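PDB 3H7O: group 3 allergen SMIPP-S Yv6023A04 from Sarcoptes scabiei type hominis, which is an inactivated serine protease paralogue of the peptidase S1 family from the scabies mite, probably without the endopeptidase activity of its active relatives. Local coordinates for residues L95-P98 with L99-D102; D153-R156 with T157-P161; S216-S219 with W220-I224. The protein carries 3 engineered substitutions. All coordinates share one frame; numbering follows the deposited sequence.

Contact 1: residues L95-P98 with L99-D102; sequences LSRP and LKLD
Leu95 and Leu99 meet through their branches: CD1 of Leu95 lies 3.6 Å from CG of Leu99 and 3.8 Å from Leu99 CD2, the two side chains crossing at about a right angle. Both have CG anti to the carbonyl carbon (chi1 -64° in Leu95, -57° in Leu99), and both side chains are buried. On the exposed side the guanidinium of Arg97 meets the CG and CD methylenes of Lys100. It approaches them obliquely, NH2 being 3.8 Å from Lys100 CD, while Arg97 NH2 and the like-charged Lys100 NZ stay 4.8 Å apart. A weak, bent hydrogen bond from Arg97 NH1 to Pro98 O, 3.0 Å long with an N-H...O angle of 125°, ties the bent arginine chain back to the backbone. Pro98 itself packs on Gln35 and Trp36. Beyond it Lys100 is the centre of an inverse gamma turn, closed by a weak bond from Leu101 N to Leu99 O of 3.0 Å; the Lys100 N-H is given to the hydroxyl of Tyr57. The segment leaves the barrel at the end of strand 91-95, in the trypsin-like fold. Here Leu95 packs on Val73 of strand 68-78, and Leu99 reaches Ile55 of strand 54-57 and Ile32 of strand 26-32.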
loop_
_atom_site.group_PDB
_atom_site.type_symbol
_atom_site.label_atom_id
_atom_site.label_comp_id
_atom_site.label_asym_id
_atom_site.label_seq_id
_atom_site.Cartn_x
_atom_site.Cartn_y
_atom_site.Cartn_z
ATOM N N LEU A 95 14.786 5.932 -4.394
ATOM C CA LEU A 95 15.944 5.049 -4.353
ATOM C C LEU A 95 17.177 5.679 -4.993
ATOM O O LEU A 95 17.073 6.377 -6.005
ATOM C CB LEU A 95 15.612 3.725 -5.042
ATOM C CG LEU A 95 14.511 2.921 -4.360
ATOM C CD1 LEU A 95 13.813 2.025 -5.371
ATOM C CD2 LEU A 95 15.074 2.123 -3.179
ATOM N N SER A 96 18.341 5.441 -4.391
ATOM C CA SER A 96 19.609 5.887 -4.970
ATOM C C SER A 96 20.188 4.823 -5.903
ATOM O O SER A 96 20.937 5.137 -6.831
ATOM C CB SER A 96 20.614 6.246 -3.873
ATOM O OG SER A 96 20.944 5.112 -3.091
ATOM N N ARG A 97 19.842 3.565 -5.630
ATOM C CA ARG A 97 20.169 2.429 -6.483
ATOM C C ARG A 97 18.829 1.856 -6.945
ATOM O O ARG A 97 17.973 1.542 -6.113
ATOM C CB ARG A 97 20.970 1.387 -5.693
ATOM C CG ARG A 97 21.534 0.217 -6.502
ATOM C CD ARG A 97 20.637 -1.023 -6.463
ATOM N NE ARG A 97 21.307 -2.155 -7.097
ATOM C CZ ARG A 97 21.213 -2.461 -8.388
ATOM N NH1 ARG A 97 20.450 -1.734 -9.202
ATOM N NH2 ARG A 97 21.884 -3.499 -8.868
ATOM N N PRO A 98 18.633 1.727 -8.273
ATOM C CA PRO A 98 17.290 1.409 -8.771
ATOM C C PRO A 98 16.870 -0.038 -8.535
ATOM O O PRO A 98 17.724 -0.914 -8.408
ATOM C CB PRO A 98 17.397 1.686 -10.271
ATOM C CG PRO A 98 18.830 1.459 -10.597
ATOM C CD PRO A 98 19.623 1.826 -9.363
ATOM N N LEU A 99 15.559 -0.272 -8.470
ATOM C CA LEU A 99 15.024 -1.633 -8.461
ATOM C C LEU A 99 15.395 -2.314 -9.772
ATOM O O LEU A 99 15.335 -1.688 -10.835
ATOM C CB LEU A 99 13.499 -1.617 -8.320
ATOM C CG LEU A 99 12.848 -0.929 -7.116
ATOM C CD1 LEU A 99 11.342 -0.790 -7.329
ATOM C CD2 LEU A 99 13.149 -1.673 -5.817
ATOM N N LYS A 100 15.794 -3.581 -9.689
ATOM C CA LYS A 100 16.109 -4.379 -10.873
ATOM C C LYS A 100 14.828 -4.964 -11.470
ATOM O O LYS A 100 14.538 -6.160 -11.316
ATOM C CB LYS A 100 17.094 -5.503 -10.524
ATOM C CG LYS A 100 18.477 -5.035 -10.104
ATOM C CD LYS A 100 19.444 -6.203 -9.955
ATOM C CE LYS A 100 19.910 -6.727 -11.309
ATOM N NZ LYS A 100 21.073 -7.650 -11.177
ATOM N N LEU A 101 14.062 -4.115 -12.150
ATOM C CA LEU A 101 12.792 -4.528 -12.738
ATOM C C LEU A 101 13.029 -5.479 -13.906
ATOM O O LEU A 101 13.867 -5.222 -14.773
ATOM C CB LEU A 101 11.976 -3.314 -13.187
ATOM C CG LEU A 101 11.709 -2.194 -12.174
ATOM C CD1 LEU A 101 10.925 -1.069 -12.830
ATOM C CD2 LEU A 101 10.976 -2.709 -10.942
ATOM N N ASP A 102 12.305 -6.591 -13.907
ATOM C CA ASP A 102 12.425 -7.581 -14.968
ATOM C C ASP A 102 11.183 -7.598 -15.860
ATOM O O ASP A 102 11.107 -8.379 -16.809
ATOM C CB ASP A 102 12.698 -8.971 -14.376
ATOM C CG ASP A 102 11.524 -9.519 -13.574
ATOM O OD1 ASP A 102 10.500 -8.817 -13.419
ATOM O OD2 ASP A 102 11.626 -10.669 -13.098
#

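Contact 2: residues D153-R156 with T157-P161; sequences DECR and TKYGP
Arg156 O, near the end of helix 152-159, receives two weak hydrogen bonds, from Tyr159 N and from Gly160 N, each 3.2 Å long and strongly bent at the hydrogen (121° and 124°). Tyr159 N also serves Cys155 O at 3.2 Å, so its single N-H is shared between two carbonyls. Two residues earlier Thr157 N binds Asp153 O with a straighter N-H...O angle of 156°, the donor tilted from the carbonyl plane. Gly160 then leaves the helix with positive phi. In this trypsin-like fold the helix is tied to the second, seven-stranded antiparallel sheet: Cys155 is joined by a disulfide to Cys170 of strand 168-172. Its sulfur also lies obliquely beside the Tyr159 ring, Cys155 SG being 4.0 Å from Tyr159 CD1, and Cys155 O meets the edge of that ring in its plane. The ring's hydroxyl is bonded to Pro208 O. Along another side of the helix Asp153 OD1 forms a salt bridge with Arg156 NH2 at 3.3 Å, in the guanidinium plane at its edge, while Arg156 NE and NH1 bind the carbonyls of Leu164 and Ser165. Glu154 OE2 and Lys158 NZ remain 4.2 Å apart, too far for a salt bridge. A water accepts from Lys158 NZ at 3.2 Å and donates weakly to Glu154 OE2.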
loop_
_atom_site.group_PDB
_atom_site.type_symbol
_atom_site.label_atom_id
_atom_site.label_comp_id
_atom_site.label_asym_id
_atom_site.label_seq_id
_atom_site.Cartn_x
_atom_site.Cartn_y
_atom_site.Cartn_z
ATOM N N ASP A 153 -19.908 8.209 2.029
ATOM C CA ASP A 153 -20.635 8.828 3.142
ATOM C C ASP A 153 -21.147 7.774 4.132
ATOM O O ASP A 153 -21.097 7.974 5.347
ATOM C CB ASP A 153 -21.779 9.720 2.629
ATOM C CG ASP A 153 -21.285 11.049 2.046
ATOM O OD1 ASP A 153 -20.089 11.388 2.186
ATOM O OD2 ASP A 153 -22.102 11.770 1.441
ATOM N N GLU A 154 -21.619 6.655 3.591
ATOM C CA GLU A 154 -22.003 5.476 4.364
ATOM C C GLU A 154 -20.810 4.899 5.141
ATOM O O GLU A 154 -20.945 4.498 6.300
ATOM C CB GLU A 154 -22.608 4.433 3.415
ATOM C CG GLU A 154 -22.832 3.037 3.985
ATOM C CD GLU A 154 -23.572 2.129 3.016
ATOM O OE1 GLU A 154 -24.617 2.553 2.470
ATOM O OE2 GLU A 154 -23.110 0.986 2.804
ATOM N N CYS A 155 -19.647 4.864 4.496
ATOM C CA CYS A 155 -18.418 4.397 5.130
ATOM C C CYS A 155 -17.968 5.337 6.250
ATOM O O CYS A 155 -17.496 4.878 7.289
ATOM C CB CYS A 155 -17.312 4.234 4.083
ATOM S SG CYS A 155 -15.681 3.793 4.739
ATOM N N ARG A 156 -18.123 6.645 6.045
ATOM C CA ARG A 156 -17.753 7.621 7.076
ATOM C C ARG A 156 -18.603 7.520 8.349
ATOM O O ARG A 156 -18.071 7.647 9.453
ATOM C CB ARG A 156 -17.742 9.056 6.532
ATOM C CG ARG A 156 -16.487 9.387 5.734
ATOM C CD ARG A 156 -16.145 10.877 5.763
ATOM N NE ARG A 156 -15.260 11.261 4.657
ATOM C CZ ARG A 156 -15.683 11.550 3.427
ATOM N NH1 ARG A 156 -14.812 11.890 2.487
ATOM N NH2 ARG A 156 -16.978 11.497 3.131
ATOM N N THR A 157 -19.905 7.285 8.203
ATOM C CA THR A 157 -20.764 7.119 9.384
ATOM C C THR A 157 -20.390 5.856 10.179
ATOM O O THR A 157 -20.474 5.850 11.405
ATOM C CB THR A 157 -22.297 7.217 9.077
ATOM O OG1 THR A 157 -23.058 6.752 10.200
ATOM C CG2 THR A 157 -22.690 6.407 7.862
ATOM N N LYS A 158 -19.948 4.811 9.480
ATOM C CA LYS A 158 -19.491 3.585 10.140
ATOM C C LYS A 158 -18.206 3.804 10.941
ATOM O O LYS A 158 -18.013 3.185 11.988
ATOM C CB LYS A 158 -19.309 2.449 9.130
ATOM C CG LYS A 158 -20.618 1.833 8.679
ATOM C CD LYS A 158 -20.410 0.753 7.636
ATOM C CE LYS A 158 -21.739 0.168 7.207
ATOM N NZ LYS A 158 -21.568 -0.952 6.247
ATOM N N TYR A 159 -17.343 4.690 10.450
ATOM C CA TYR A 159 -16.103 5.029 11.146
ATOM C C TYR A 159 -16.308 6.005 12.304
ATOM O O TYR A 159 -15.396 6.225 13.105
ATOM C CB TYR A 159 -15.048 5.540 10.161
ATOM C CG TYR A 159 -14.185 4.431 9.609
ATOM C CD1 TYR A 159 -14.648 3.596 8.587
ATOM C CD2 TYR A 159 -12.908 4.204 10.120
ATOM C CE1 TYR A 159 -13.852 2.562 8.083
ATOM C CE2 TYR A 159 -12.103 3.183 9.621
ATOM C CZ TYR A 159 -12.577 2.364 8.608
ATOM O OH TYR A 159 -11.766 1.356 8.120
ATOM N N GLY A 160 -17.509 6.576 12.386
ATOM C CA GLY A 160 -17.929 7.400 13.519
ATOM C C GLY A 160 -17.022 8.581 13.818
ATOM O O GLY A 160 -16.871 9.469 12.984
ATOM N N PRO A 161 -16.404 8.592 15.015
ATOM C CA PRO A 161 -15.553 9.708 15.445
ATOM C C PRO A 161 -14.192 9.770 14.746
ATOM O O PRO A 161 -13.462 10.741 14.932
ATOM C CB PRO A 161 -15.364 9.443 16.942
ATOM C CG PRO A 161 -15.498 7.970 17.078
ATOM C CD PRO A 161 -16.537 7.567 16.067
HETATM O O HOH W 1 -24.454 -1.317 5.038
#

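Contact 3: residues S216-S219 with W220-I224; sequences SYVS and WIQDI
Ile221 N reaches Tyr217 O at 2.8 Å, nearly in line with the carbonyl, the first of three backbone hydrogen bonds at the start of helix 218-225. Gln222 N binds Val218 O at 2.9 Å and Asp223 N binds Ser219 O at 3.2 Å, both donors tilted from the carbonyl plane. A water takes the N-H of Trp220, its oxygen 3.0 Å from Trp220 N, and donates weakly to Ser216 O, bridging the start of the helix to the preceding turn. Apolar contact centres on Tyr217 CB, which stands at the edge of the indole, near its plane, 3.9 Å from Trp220 CE3, and 4.1 Å from Ile221 CD1. With CG anti to the backbone N (chi1 166°), the indole swings back beside Tyr217, and Ile224 CG1 lies over one of its faces, offset toward the rim. Trp220, Ile221 and Ile224 all press on Ile92 of strand 91-95, while the Tyr217 hydroxyl is bonded to Asn88. The chemistry is thus two-sided: an apolar face seats this C-terminal helix of the trypsin-like fold on the barrel, whereas Ser219, Gln222 and Asp223 give the exposed side a polar surface.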
loop_
_atom_site.group_PDB
_atom_site.type_symbol
_atom_site.label_atom_id
_atom_site.label_comp_id
_atom_site.label_asym_id
_atom_site.label_seq_id
_atom_site.Cartn_x
_atom_site.Cartn_y
_atom_site.Cartn_z
ATOM N N SER A 216 -6.337 11.467 -6.392
ATOM C CA SER A 216 -6.254 12.756 -5.699
ATOM C C SER A 216 -4.828 13.288 -5.565
ATOM O O SER A 216 -4.632 14.485 -5.344
ATOM C CB SER A 216 -6.891 12.657 -4.317
ATOM O OG SER A 216 -8.248 12.274 -4.416
ATOM N N TYR A 217 -3.844 12.400 -5.700
ATOM C CA TYR A 217 -2.434 12.751 -5.501
ATOM C C TYR A 217 -1.576 12.556 -6.748
ATOM O O TYR A 217 -0.359 12.746 -6.698
ATOM C CB TYR A 217 -1.838 11.935 -4.345
ATOM C CG TYR A 217 -2.544 12.149 -3.026
ATOM C CD1 TYR A 217 -2.133 13.154 -2.148
ATOM C CD2 TYR A 217 -3.629 11.349 -2.657
ATOM C CE1 TYR A 217 -2.783 13.354 -0.939
ATOM C CE2 TYR A 217 -4.289 11.545 -1.450
ATOM C CZ TYR A 217 -3.859 12.546 -0.595
ATOM O OH TYR A 217 -4.511 12.740 0.601
ATOM N N VAL A 218 -2.205 12.191 -7.862
ATOM C CA VAL A 218 -1.450 11.789 -9.048
ATOM C C VAL A 218 -0.649 12.943 -9.674
ATOM O O VAL A 218 0.402 12.713 -10.269
ATOM C CB VAL A 218 -2.332 11.007 -10.073
ATOM C CG1 VAL A 218 -3.144 11.940 -10.932
ATOM C CG2 VAL A 218 -1.469 10.095 -10.935
ATOM N N SER A 219 -1.132 14.176 -9.506
ATOM C CA SER A 219 -0.387 15.361 -9.933
ATOM C C SER A 219 0.914 15.501 -9.134
ATOM O O SER A 219 1.983 15.746 -9.703
ATOM C CB SER A 219 -1.248 16.616 -9.783
ATOM O OG SER A 219 -0.545 17.764 -10.211
ATOM N N TRP A 220 0.806 15.330 -7.818
ATOM C CA TRP A 220 1.950 15.373 -6.913
ATOM C C TRP A 220 2.910 14.206 -7.171
ATOM O O TRP A 220 4.127 14.396 -7.193
ATOM C CB TRP A 220 1.463 15.385 -5.456
ATOM C CG TRP A 220 2.527 15.104 -4.428
ATOM C CD1 TRP A 220 3.572 15.917 -4.081
ATOM C CD2 TRP A 220 2.642 13.931 -3.610
ATOM N NE1 TRP A 220 4.332 15.319 -3.100
ATOM C CE2 TRP A 220 3.783 14.102 -2.792
ATOM C CE3 TRP A 220 1.890 12.754 -3.486
ATOM C CZ2 TRP A 220 4.192 13.137 -1.864
ATOM C CZ3 TRP A 220 2.298 11.792 -2.562
ATOM C CH2 TRP A 220 3.440 11.994 -1.763
ATOM N N ILE A 221 2.354 13.011 -7.378
ATOM C CA ILE A 221 3.144 11.812 -7.699
ATOM C C ILE A 221 3.943 12.000 -8.994
ATOM O O ILE A 221 5.141 11.703 -9.039
ATOM C CB ILE A 221 2.252 10.539 -7.776
ATOM C CG1 ILE A 221 1.700 10.186 -6.391
ATOM C CG2 ILE A 221 3.031 9.347 -8.347
ATOM C CD1 ILE A 221 0.512 9.238 -6.415
ATOM N N GLN A 222 3.282 12.506 -10.034
ATOM C CA GLN A 222 3.935 12.780 -11.321
ATOM C C GLN A 222 5.093 13.767 -11.185
ATOM O O GLN A 222 6.129 13.596 -11.829
ATOM C CB GLN A 222 2.928 13.293 -12.356
ATOM C CG GLN A 222 2.047 12.214 -12.972
ATOM C CD GLN A 222 0.897 12.782 -13.797
ATOM O OE1 GLN A 222 0.654 13.994 -13.811
ATOM N NE2 GLN A 222 0.179 11.903 -14.486
ATOM N N ASP A 223 4.914 14.784 -10.342
ATOM C CA ASP A 223 5.971 15.758 -10.042
ATOM C C ASP A 223 7.205 15.118 -9.406
ATOM O O ASP A 223 8.335 15.496 -9.712
ATOM C CB ASP A 223 5.440 16.875 -9.137
ATOM C CG ASP A 223 4.563 17.868 -9.879
ATOM O OD1 ASP A 223 4.623 17.917 -11.128
ATOM O OD2 ASP A 223 3.812 18.608 -9.208
ATOM N N ILE A 224 6.984 14.156 -8.516
ATOM C CA ILE A 224 8.084 13.439 -7.870
ATOM C C ILE A 224 8.741 12.441 -8.832
ATOM O O ILE A 224 9.966 12.377 -8.913
ATOM C CB ILE A 224 7.627 12.729 -6.563
ATOM C CG1 ILE A 224 6.922 13.710 -5.606
ATOM C CG2 ILE A 224 8.797 12.016 -5.875
ATOM C CD1 ILE A 224 7.735 14.928 -5.181
HETATM O O HOH W 2 -1.870 15.951 -6.532
#

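Overall arrangement
Along the chain the contacts come in series, contact 1 first and contact 3 last. Contacts 1 and 2 lie on opposite sides of the chain's centre, their centres about 40 Å apart: residues 95-102 run out from the end of a strand of the closed six-stranded barrel, and helix 152-159 is linked to the seven-stranded sheet. Contact 3 falls between them in distance, its centre about 20 Å from that of contact 1 and about 27 Å from that of contact 2; no two contacts touch. Strand 91-95 relates contacts 1 and 3, since it ends in the first and is covered by helix 218-225 of the third. Thus the C-terminal helix, reached through the second sheet, returns to the barrel, joining both halves of the trypsin-like fold.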